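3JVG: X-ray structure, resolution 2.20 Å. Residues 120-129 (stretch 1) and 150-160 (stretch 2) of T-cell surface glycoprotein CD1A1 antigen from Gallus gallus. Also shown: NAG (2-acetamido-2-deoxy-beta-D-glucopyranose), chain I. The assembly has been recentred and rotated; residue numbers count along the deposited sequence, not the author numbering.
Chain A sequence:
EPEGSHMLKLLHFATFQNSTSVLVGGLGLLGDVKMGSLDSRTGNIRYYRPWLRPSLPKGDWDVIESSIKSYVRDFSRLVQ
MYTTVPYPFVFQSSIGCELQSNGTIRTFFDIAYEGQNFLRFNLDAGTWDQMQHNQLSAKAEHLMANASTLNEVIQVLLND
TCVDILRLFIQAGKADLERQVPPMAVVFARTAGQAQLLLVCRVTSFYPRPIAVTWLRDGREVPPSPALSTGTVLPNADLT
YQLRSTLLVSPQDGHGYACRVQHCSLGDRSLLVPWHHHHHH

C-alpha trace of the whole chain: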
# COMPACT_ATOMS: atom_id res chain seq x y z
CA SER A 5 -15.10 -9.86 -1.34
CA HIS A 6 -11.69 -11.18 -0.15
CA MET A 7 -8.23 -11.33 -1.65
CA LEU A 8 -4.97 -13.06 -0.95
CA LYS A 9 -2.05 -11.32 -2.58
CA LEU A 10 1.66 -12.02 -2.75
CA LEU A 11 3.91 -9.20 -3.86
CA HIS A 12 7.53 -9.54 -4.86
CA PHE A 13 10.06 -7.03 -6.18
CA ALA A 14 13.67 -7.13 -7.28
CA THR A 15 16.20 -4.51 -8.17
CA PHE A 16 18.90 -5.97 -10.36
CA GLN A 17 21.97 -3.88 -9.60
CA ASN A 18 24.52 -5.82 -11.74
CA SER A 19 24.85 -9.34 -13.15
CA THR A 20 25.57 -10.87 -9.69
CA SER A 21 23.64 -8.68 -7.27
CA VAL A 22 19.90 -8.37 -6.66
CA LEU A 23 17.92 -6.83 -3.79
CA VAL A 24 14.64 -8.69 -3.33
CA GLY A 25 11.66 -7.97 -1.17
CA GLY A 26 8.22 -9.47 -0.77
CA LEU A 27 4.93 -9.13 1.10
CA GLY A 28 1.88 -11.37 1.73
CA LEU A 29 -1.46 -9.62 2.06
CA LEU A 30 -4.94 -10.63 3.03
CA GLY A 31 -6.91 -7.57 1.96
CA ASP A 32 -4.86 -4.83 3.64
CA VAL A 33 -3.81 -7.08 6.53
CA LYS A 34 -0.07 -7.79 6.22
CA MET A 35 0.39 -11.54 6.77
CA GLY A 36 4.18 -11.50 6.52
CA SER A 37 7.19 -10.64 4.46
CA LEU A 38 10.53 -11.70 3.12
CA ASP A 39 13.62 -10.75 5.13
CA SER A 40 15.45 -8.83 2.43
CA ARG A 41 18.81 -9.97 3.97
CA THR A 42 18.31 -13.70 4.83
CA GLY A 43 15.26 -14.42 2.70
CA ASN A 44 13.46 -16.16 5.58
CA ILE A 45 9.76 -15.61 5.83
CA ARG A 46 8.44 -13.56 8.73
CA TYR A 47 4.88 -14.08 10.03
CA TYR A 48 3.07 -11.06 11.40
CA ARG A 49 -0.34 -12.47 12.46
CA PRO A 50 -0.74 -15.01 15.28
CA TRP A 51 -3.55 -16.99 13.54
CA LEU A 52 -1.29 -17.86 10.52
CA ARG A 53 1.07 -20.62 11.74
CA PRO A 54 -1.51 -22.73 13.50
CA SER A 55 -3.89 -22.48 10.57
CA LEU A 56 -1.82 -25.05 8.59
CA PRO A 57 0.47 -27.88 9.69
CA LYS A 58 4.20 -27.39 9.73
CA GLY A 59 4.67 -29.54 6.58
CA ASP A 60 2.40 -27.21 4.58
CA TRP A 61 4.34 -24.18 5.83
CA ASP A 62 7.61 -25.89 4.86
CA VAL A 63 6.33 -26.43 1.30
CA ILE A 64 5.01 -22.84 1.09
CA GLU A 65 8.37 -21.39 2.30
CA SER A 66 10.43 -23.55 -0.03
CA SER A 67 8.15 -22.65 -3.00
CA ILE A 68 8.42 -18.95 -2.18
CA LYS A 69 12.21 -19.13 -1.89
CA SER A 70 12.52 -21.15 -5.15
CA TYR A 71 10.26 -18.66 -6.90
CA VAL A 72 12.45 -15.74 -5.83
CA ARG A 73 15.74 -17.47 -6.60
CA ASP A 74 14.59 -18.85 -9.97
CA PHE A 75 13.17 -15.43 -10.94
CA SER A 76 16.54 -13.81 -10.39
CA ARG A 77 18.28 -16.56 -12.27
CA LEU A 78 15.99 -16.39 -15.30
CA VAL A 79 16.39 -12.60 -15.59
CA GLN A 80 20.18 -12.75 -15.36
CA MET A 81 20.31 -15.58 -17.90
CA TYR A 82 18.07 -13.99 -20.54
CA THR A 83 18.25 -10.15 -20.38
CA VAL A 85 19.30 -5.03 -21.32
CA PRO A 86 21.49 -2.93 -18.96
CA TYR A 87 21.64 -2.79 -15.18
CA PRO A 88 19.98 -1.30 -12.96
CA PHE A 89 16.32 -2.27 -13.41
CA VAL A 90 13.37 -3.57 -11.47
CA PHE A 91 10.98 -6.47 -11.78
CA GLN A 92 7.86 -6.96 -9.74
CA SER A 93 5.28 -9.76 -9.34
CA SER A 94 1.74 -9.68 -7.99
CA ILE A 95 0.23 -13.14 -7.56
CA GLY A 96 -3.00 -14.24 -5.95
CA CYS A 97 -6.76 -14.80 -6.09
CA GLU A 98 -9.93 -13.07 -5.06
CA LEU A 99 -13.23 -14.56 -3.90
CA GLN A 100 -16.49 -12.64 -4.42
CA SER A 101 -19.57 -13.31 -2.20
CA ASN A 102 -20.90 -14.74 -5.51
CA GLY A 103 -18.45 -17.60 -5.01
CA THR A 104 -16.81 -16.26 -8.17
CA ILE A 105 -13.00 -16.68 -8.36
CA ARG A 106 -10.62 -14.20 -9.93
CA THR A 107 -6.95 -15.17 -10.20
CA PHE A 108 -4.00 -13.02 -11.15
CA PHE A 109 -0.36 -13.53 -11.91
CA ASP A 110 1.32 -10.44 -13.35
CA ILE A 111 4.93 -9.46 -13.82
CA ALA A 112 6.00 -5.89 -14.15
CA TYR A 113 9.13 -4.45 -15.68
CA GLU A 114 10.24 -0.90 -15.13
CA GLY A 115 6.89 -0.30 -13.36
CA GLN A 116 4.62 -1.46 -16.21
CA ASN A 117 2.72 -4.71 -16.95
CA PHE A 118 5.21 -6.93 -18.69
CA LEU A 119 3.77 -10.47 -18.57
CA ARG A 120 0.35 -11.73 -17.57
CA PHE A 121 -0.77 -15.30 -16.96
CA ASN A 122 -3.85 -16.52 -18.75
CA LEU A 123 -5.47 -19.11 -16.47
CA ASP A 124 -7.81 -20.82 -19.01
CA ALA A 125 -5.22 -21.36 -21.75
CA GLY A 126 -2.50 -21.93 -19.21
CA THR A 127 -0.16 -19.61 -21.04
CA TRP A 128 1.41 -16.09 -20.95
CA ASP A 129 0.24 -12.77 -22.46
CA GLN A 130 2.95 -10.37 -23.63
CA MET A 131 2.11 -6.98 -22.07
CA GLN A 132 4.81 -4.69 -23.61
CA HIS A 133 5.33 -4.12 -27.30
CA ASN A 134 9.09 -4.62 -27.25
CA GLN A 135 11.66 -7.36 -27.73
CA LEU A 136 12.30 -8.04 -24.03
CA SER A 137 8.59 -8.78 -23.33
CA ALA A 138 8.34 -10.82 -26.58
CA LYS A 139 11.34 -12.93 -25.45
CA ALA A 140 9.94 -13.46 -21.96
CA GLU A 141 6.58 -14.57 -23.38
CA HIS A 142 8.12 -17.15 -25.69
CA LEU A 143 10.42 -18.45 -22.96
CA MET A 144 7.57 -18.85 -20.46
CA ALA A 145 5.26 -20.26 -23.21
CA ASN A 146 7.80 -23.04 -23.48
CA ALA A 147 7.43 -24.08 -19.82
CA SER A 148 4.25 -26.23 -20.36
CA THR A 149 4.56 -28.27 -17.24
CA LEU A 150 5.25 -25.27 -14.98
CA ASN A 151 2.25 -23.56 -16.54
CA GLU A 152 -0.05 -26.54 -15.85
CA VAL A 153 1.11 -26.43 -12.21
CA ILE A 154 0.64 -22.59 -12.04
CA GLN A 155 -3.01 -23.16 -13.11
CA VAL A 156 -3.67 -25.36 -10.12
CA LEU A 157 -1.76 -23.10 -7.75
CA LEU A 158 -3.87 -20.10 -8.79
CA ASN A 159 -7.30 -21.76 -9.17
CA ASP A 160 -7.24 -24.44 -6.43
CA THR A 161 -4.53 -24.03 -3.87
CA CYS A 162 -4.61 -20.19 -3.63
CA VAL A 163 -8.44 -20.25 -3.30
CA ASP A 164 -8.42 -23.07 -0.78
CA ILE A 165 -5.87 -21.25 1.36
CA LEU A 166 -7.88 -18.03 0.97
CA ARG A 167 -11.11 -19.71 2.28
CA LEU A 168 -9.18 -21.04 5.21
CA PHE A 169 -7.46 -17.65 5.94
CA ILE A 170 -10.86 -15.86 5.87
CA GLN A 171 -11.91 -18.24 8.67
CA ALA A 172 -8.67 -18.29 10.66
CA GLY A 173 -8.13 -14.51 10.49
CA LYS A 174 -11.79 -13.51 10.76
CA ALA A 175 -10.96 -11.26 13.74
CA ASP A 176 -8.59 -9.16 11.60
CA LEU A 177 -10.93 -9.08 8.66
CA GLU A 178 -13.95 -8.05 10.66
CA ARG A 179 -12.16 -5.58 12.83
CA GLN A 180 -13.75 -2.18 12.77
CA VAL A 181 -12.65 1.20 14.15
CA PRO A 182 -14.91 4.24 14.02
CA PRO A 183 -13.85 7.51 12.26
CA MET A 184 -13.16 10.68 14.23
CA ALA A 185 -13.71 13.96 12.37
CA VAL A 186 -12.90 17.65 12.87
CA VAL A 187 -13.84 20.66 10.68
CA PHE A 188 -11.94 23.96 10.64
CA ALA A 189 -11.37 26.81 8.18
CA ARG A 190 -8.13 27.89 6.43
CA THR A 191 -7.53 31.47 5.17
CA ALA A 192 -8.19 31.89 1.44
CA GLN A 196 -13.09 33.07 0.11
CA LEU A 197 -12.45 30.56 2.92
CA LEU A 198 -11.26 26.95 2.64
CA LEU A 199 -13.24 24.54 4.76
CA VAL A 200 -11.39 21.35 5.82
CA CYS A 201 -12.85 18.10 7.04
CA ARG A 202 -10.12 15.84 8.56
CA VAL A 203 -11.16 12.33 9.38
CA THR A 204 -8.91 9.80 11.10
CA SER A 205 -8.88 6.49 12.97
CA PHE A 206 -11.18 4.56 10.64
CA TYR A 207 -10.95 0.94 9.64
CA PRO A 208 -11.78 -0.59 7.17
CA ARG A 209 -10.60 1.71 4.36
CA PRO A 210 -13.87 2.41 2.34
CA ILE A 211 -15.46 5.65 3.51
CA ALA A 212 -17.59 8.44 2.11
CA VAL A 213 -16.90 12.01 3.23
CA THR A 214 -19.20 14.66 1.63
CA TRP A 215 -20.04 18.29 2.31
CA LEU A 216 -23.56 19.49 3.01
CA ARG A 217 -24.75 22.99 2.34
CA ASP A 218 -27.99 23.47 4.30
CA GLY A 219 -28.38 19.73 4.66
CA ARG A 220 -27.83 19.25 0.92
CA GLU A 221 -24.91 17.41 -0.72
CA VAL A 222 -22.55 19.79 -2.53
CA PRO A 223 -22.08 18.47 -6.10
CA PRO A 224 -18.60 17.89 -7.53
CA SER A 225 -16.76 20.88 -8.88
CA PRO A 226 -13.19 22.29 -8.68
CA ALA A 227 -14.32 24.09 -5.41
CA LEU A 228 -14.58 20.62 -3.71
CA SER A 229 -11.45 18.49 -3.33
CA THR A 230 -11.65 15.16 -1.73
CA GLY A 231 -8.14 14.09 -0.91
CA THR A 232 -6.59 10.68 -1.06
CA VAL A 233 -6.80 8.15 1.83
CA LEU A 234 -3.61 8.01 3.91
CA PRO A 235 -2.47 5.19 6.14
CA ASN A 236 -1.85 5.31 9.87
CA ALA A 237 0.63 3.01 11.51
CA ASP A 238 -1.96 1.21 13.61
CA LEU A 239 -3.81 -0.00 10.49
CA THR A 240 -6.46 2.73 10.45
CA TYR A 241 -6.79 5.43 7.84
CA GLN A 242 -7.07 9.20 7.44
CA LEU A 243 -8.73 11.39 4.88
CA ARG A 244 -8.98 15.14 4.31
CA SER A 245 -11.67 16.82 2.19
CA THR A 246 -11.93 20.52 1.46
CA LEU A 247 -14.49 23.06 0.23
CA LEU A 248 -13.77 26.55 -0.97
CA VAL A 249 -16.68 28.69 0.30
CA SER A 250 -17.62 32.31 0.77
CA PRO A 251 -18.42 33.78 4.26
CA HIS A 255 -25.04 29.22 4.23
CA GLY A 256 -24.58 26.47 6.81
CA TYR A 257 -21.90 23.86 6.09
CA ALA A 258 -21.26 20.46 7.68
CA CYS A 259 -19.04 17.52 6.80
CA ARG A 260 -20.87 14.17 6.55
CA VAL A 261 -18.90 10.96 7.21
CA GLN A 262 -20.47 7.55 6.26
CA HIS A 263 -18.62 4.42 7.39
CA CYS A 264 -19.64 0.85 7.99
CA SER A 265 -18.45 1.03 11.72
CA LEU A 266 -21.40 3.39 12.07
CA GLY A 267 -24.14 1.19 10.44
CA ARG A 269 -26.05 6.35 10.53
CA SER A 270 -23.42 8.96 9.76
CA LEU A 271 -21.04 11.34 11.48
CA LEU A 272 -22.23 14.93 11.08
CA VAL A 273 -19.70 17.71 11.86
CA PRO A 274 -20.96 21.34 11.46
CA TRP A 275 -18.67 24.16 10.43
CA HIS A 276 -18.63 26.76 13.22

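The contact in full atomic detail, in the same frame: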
# COMPACT_ATOMS: atom_id res chain seq x y z
N ARG A 120 1.56 -11.41 -18.29
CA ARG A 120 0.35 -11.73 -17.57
C ARG A 120 -0.08 -13.19 -17.89
O ARG A 120 -0.18 -13.60 -19.06
CB ARG A 120 -0.78 -10.76 -17.91
CG ARG A 120 -2.15 -11.22 -17.39
CD ARG A 120 -3.26 -10.16 -17.65
NE ARG A 120 -3.05 -8.96 -16.81
CZ ARG A 120 -3.65 -7.79 -16.98
NH1 ARG A 120 -4.51 -7.60 -17.98
NH2 ARG A 120 -3.37 -6.80 -16.15
N PHE A 121 -0.31 -13.95 -16.82
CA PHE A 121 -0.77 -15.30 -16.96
C PHE A 121 -2.23 -15.36 -17.38
O PHE A 121 -3.08 -14.61 -16.88
CB PHE A 121 -0.57 -16.06 -15.67
CG PHE A 121 -0.66 -17.60 -15.84
CD1 PHE A 121 0.39 -18.31 -16.43
CD2 PHE A 121 -1.78 -18.30 -15.41
CE1 PHE A 121 0.31 -19.74 -16.60
CE2 PHE A 121 -1.87 -19.70 -15.56
CZ PHE A 121 -0.81 -20.41 -16.17
N ASN A 122 -2.51 -16.27 -18.30
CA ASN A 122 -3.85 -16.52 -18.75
C ASN A 122 -4.20 -17.85 -18.17
O ASN A 122 -3.67 -18.86 -18.63
CB ASN A 122 -3.83 -16.61 -20.26
CG ASN A 122 -5.22 -16.70 -20.87
OD1 ASN A 122 -6.12 -17.45 -20.40
ND2 ASN A 122 -5.40 -15.96 -21.98
N LEU A 123 -5.08 -17.86 -17.16
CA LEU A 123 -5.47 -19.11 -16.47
C LEU A 123 -6.13 -20.18 -17.39
O LEU A 123 -5.78 -21.36 -17.31
CB LEU A 123 -6.38 -18.82 -15.27
CG LEU A 123 -6.82 -20.02 -14.40
CD1 LEU A 123 -5.74 -20.54 -13.36
CD2 LEU A 123 -8.16 -19.76 -13.69
N ASP A 124 -7.08 -19.79 -18.23
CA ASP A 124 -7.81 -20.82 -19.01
C ASP A 124 -6.93 -21.55 -20.04
O ASP A 124 -6.98 -22.76 -20.18
CB ASP A 124 -9.07 -20.23 -19.68
CG ASP A 124 -10.21 -19.94 -18.67
OD1 ASP A 124 -11.23 -19.34 -19.08
OD2 ASP A 124 -10.08 -20.29 -17.46
N ALA A 125 -6.10 -20.79 -20.75
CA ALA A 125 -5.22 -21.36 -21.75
C ALA A 125 -3.96 -21.88 -21.10
O ALA A 125 -3.20 -22.59 -21.72
CB ALA A 125 -4.88 -20.31 -22.78
N GLY A 126 -3.73 -21.54 -19.84
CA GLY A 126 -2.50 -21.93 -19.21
C GLY A 126 -1.32 -21.43 -20.01
O GLY A 126 -0.39 -22.18 -20.30
N THR A 127 -1.35 -20.18 -20.44
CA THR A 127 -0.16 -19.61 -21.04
C THR A 127 0.05 -18.14 -20.60
O THR A 127 -0.69 -17.65 -19.75
CB THR A 127 -0.21 -19.71 -22.55
OG1 THR A 127 1.12 -19.51 -23.11
CG2 THR A 127 -1.26 -18.72 -23.09
N TRP A 128 1.03 -17.47 -21.22
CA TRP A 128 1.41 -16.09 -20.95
C TRP A 128 1.04 -15.08 -22.03
O TRP A 128 1.28 -15.31 -23.21
CB TRP A 128 2.90 -16.02 -20.64
CG TRP A 128 3.26 -16.87 -19.42
CD1 TRP A 128 3.56 -18.22 -19.39
CD2 TRP A 128 3.31 -16.42 -18.05
NE1 TRP A 128 3.82 -18.62 -18.11
CE2 TRP A 128 3.65 -17.56 -17.26
CE3 TRP A 128 3.09 -15.17 -17.41
CZ2 TRP A 128 3.82 -17.48 -15.87
CZ3 TRP A 128 3.24 -15.10 -16.03
CH2 TRP A 128 3.60 -16.26 -15.28
N ASP A 129 0.45 -13.96 -21.60
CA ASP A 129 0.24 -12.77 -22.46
C ASP A 129 1.41 -11.78 -22.33
O ASP A 129 1.78 -11.34 -21.22
CB ASP A 129 -1.08 -12.04 -22.16
CG ASP A 129 -2.31 -13.00 -22.11
OD1 ASP A 129 -2.28 -14.10 -22.73
OD2 ASP A 129 -3.33 -12.65 -21.44
N LEU A 150 5.36 -26.33 -15.99
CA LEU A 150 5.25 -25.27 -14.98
C LEU A 150 3.90 -24.57 -15.10
O LEU A 150 3.25 -24.32 -14.10
CB LEU A 150 6.37 -24.22 -15.13
CG LEU A 150 6.23 -22.83 -14.50
CD1 LEU A 150 6.18 -22.93 -13.00
CD2 LEU A 150 7.40 -21.92 -14.91
N ASN A 151 3.47 -24.30 -16.33
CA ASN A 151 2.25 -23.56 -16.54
C ASN A 151 1.01 -24.33 -16.13
O ASN A 151 0.05 -23.70 -15.65
CB ASN A 151 2.12 -23.09 -17.99
CG ASN A 151 3.18 -22.09 -18.37
OD1 ASN A 151 3.73 -21.37 -17.52
ND2 ASN A 151 3.46 -22.01 -19.66
N GLU A 152 0.96 -25.62 -16.42
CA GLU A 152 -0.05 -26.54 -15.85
C GLU A 152 -0.10 -26.49 -14.32
O GLU A 152 -1.17 -26.42 -13.75
CB GLU A 152 0.23 -27.98 -16.30
CG GLU A 152 -0.08 -28.15 -17.77
CD GLU A 152 0.61 -29.35 -18.41
OE1 GLU A 152 1.30 -30.14 -17.67
OE2 GLU A 152 0.43 -29.52 -19.65
N VAL A 153 1.05 -26.53 -13.66
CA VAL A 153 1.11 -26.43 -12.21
C VAL A 153 0.68 -25.02 -11.72
O VAL A 153 -0.09 -24.91 -10.82
CB VAL A 153 2.52 -26.82 -11.65
CG1 VAL A 153 2.60 -26.67 -10.10
CG2 VAL A 153 2.86 -28.26 -12.08
N ILE A 154 1.12 -23.97 -12.39
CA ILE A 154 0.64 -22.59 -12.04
C ILE A 154 -0.91 -22.51 -12.06
O ILE A 154 -1.51 -21.93 -11.17
CB ILE A 154 1.25 -21.42 -12.92
CG1 ILE A 154 2.77 -21.23 -12.63
CG2 ILE A 154 0.43 -20.10 -12.68
CD1 ILE A 154 3.60 -20.56 -13.80
N GLN A 155 -1.55 -23.18 -13.00
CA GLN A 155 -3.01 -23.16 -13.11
C GLN A 155 -3.68 -23.67 -11.86
O GLN A 155 -4.68 -23.13 -11.40
CB GLN A 155 -3.49 -24.03 -14.28
CG GLN A 155 -3.33 -23.40 -15.65
CD GLN A 155 -3.63 -24.44 -16.77
OE1 GLN A 155 -3.03 -25.53 -16.77
NE2 GLN A 155 -4.55 -24.10 -17.68
N VAL A 156 -3.14 -24.77 -11.34
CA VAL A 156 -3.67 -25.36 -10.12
C VAL A 156 -3.34 -24.52 -8.90
O VAL A 156 -4.14 -24.46 -7.97
CB VAL A 156 -3.15 -26.80 -9.91
CG1 VAL A 156 -3.56 -27.29 -8.57
CG2 VAL A 156 -3.78 -27.77 -10.92
N LEU A 157 -2.14 -23.94 -8.87
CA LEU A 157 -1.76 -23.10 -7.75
C LEU A 157 -2.72 -21.94 -7.64
O LEU A 157 -3.21 -21.63 -6.54
CB LEU A 157 -0.30 -22.59 -7.90
CG LEU A 157 0.77 -23.47 -7.14
CD1 LEU A 157 0.26 -24.61 -6.26
CD2 LEU A 157 1.96 -23.95 -7.92
N LEU A 158 -2.98 -21.28 -8.77
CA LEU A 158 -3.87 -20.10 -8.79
C LEU A 158 -5.33 -20.50 -8.51
O LEU A 158 -5.94 -19.95 -7.62
CB LEU A 158 -3.78 -19.31 -10.11
CG LEU A 158 -2.48 -18.54 -10.39
CD1 LEU A 158 -2.51 -18.04 -11.88
CD2 LEU A 158 -2.21 -17.40 -9.38
N ASN A 159 -5.85 -21.50 -9.20
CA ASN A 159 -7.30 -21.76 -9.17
C ASN A 159 -7.76 -22.65 -8.01
O ASN A 159 -8.93 -22.57 -7.63
CB ASN A 159 -7.82 -22.30 -10.51
CG ASN A 159 -9.33 -21.98 -10.73
OD1 ASN A 159 -9.75 -20.84 -10.51
ND2 ASN A 159 -10.11 -22.97 -11.17
N ASP A 160 -6.87 -23.48 -7.46
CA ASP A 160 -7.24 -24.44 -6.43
C ASP A 160 -6.55 -24.12 -5.10
O ASP A 160 -7.19 -23.80 -4.08
CB ASP A 160 -6.92 -25.87 -6.88
CG ASP A 160 -7.58 -26.24 -8.23
OD1 ASP A 160 -8.78 -25.94 -8.47
OD2 ASP A 160 -6.88 -26.82 -9.08
C1 NAG I . -11.56 -22.88 -11.40
C2 NAG I . -11.94 -23.46 -12.79
C3 NAG I . -13.47 -23.55 -13.01
C4 NAG I . -14.08 -24.43 -11.92
C5 NAG I . -13.66 -23.98 -10.49
C6 NAG I . -14.00 -25.09 -9.48
C7 NAG I . -10.13 -23.36 -14.42
C8 NAG I . -9.52 -22.65 -15.58
N2 NAG I . -11.25 -22.82 -13.92
O3 NAG I . -13.80 -24.05 -14.31
O4 NAG I . -15.50 -24.54 -12.08
O5 NAG I . -12.27 -23.58 -10.35
O6 NAG I . -13.86 -24.68 -8.13
O7 NAG I . -9.60 -24.40 -13.99

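A helix that lies across a β-hairpin can use its side chains in two ways: apolar groups pack against the strands, while polar groups add hydrogen bonds to main-chain and side-chain atoms of the hairpin. The contact between residues 120-129 and 150-160 of chicken CD1A1 illustrates both. The strand 120-122 and the helix run almost at right angles, at 87°. The helix meets the hairpin through one face, and Glu152, Val153 and Val156 point away from it.

Read along the helix, the contact effectively starts at Asn151, whose CB points toward the hairpin. Its OD1 accepts a hydrogen bond from NE1 of Trp128 at 2.8 Å, which gives the indole nitrogen a partner inside a buried environment; its ND2 is satisfied elsewhere in the structure. The same residue packs closely against the turn, with its CB 3.5 Å from O of Gly126. Its main-chain O, already accepting the helical bond from N of Gln155, also lies 3.4 Å from CZ of Phe121, at the edge of that ring.

One turn on, Ile154 serves two aromatic residues. Its CG2 sits over a face of Phe121, 3.7 Å from the ring centroid and only 11° off the normal, a well-centred CH-π contact. Its CD1 reaches the edge of the Trp128 indole, 3.7 Å from CZ2. Its two methyl groups CG2 and CD1 make the closest approaches to Phe121 and Trp128 respectively, covering the side of a pair of rings that are themselves in contact.

Gln155 starts sideways, but its end swings in to the turn. NE2 donates to O of Leu123 at 3.0 Å with a nearly straight angle of 172°; that same carbonyl also accepts a weak bond from N of Gly126, so the carbonyl has two donors, one from the helix and one from within its own turn. The amide also lies close against Gly126: NE2 is 3.4 Å from its CA, and a CB there would fall 2.6 Å from NE2, a clash. The positive phi of Gly126 favours glycine independently.

Leu158 returns to apolar packing, its CD1 3.6 Å from CD2 of Phe121 and its CB 4.0 Å from CD1 of Leu123. The adjacent Asn159 also points toward the hairpin, with OD1 3.7 Å from CD2 of Leu123, and carries a glycan through the covalent 1.5 Å bond between its ND2 and C1 of NAG. The sugar's acetamido methyl, C8, folds back to 3.7 Å from CD2 of Leu123, extending the contact beyond the protein itself.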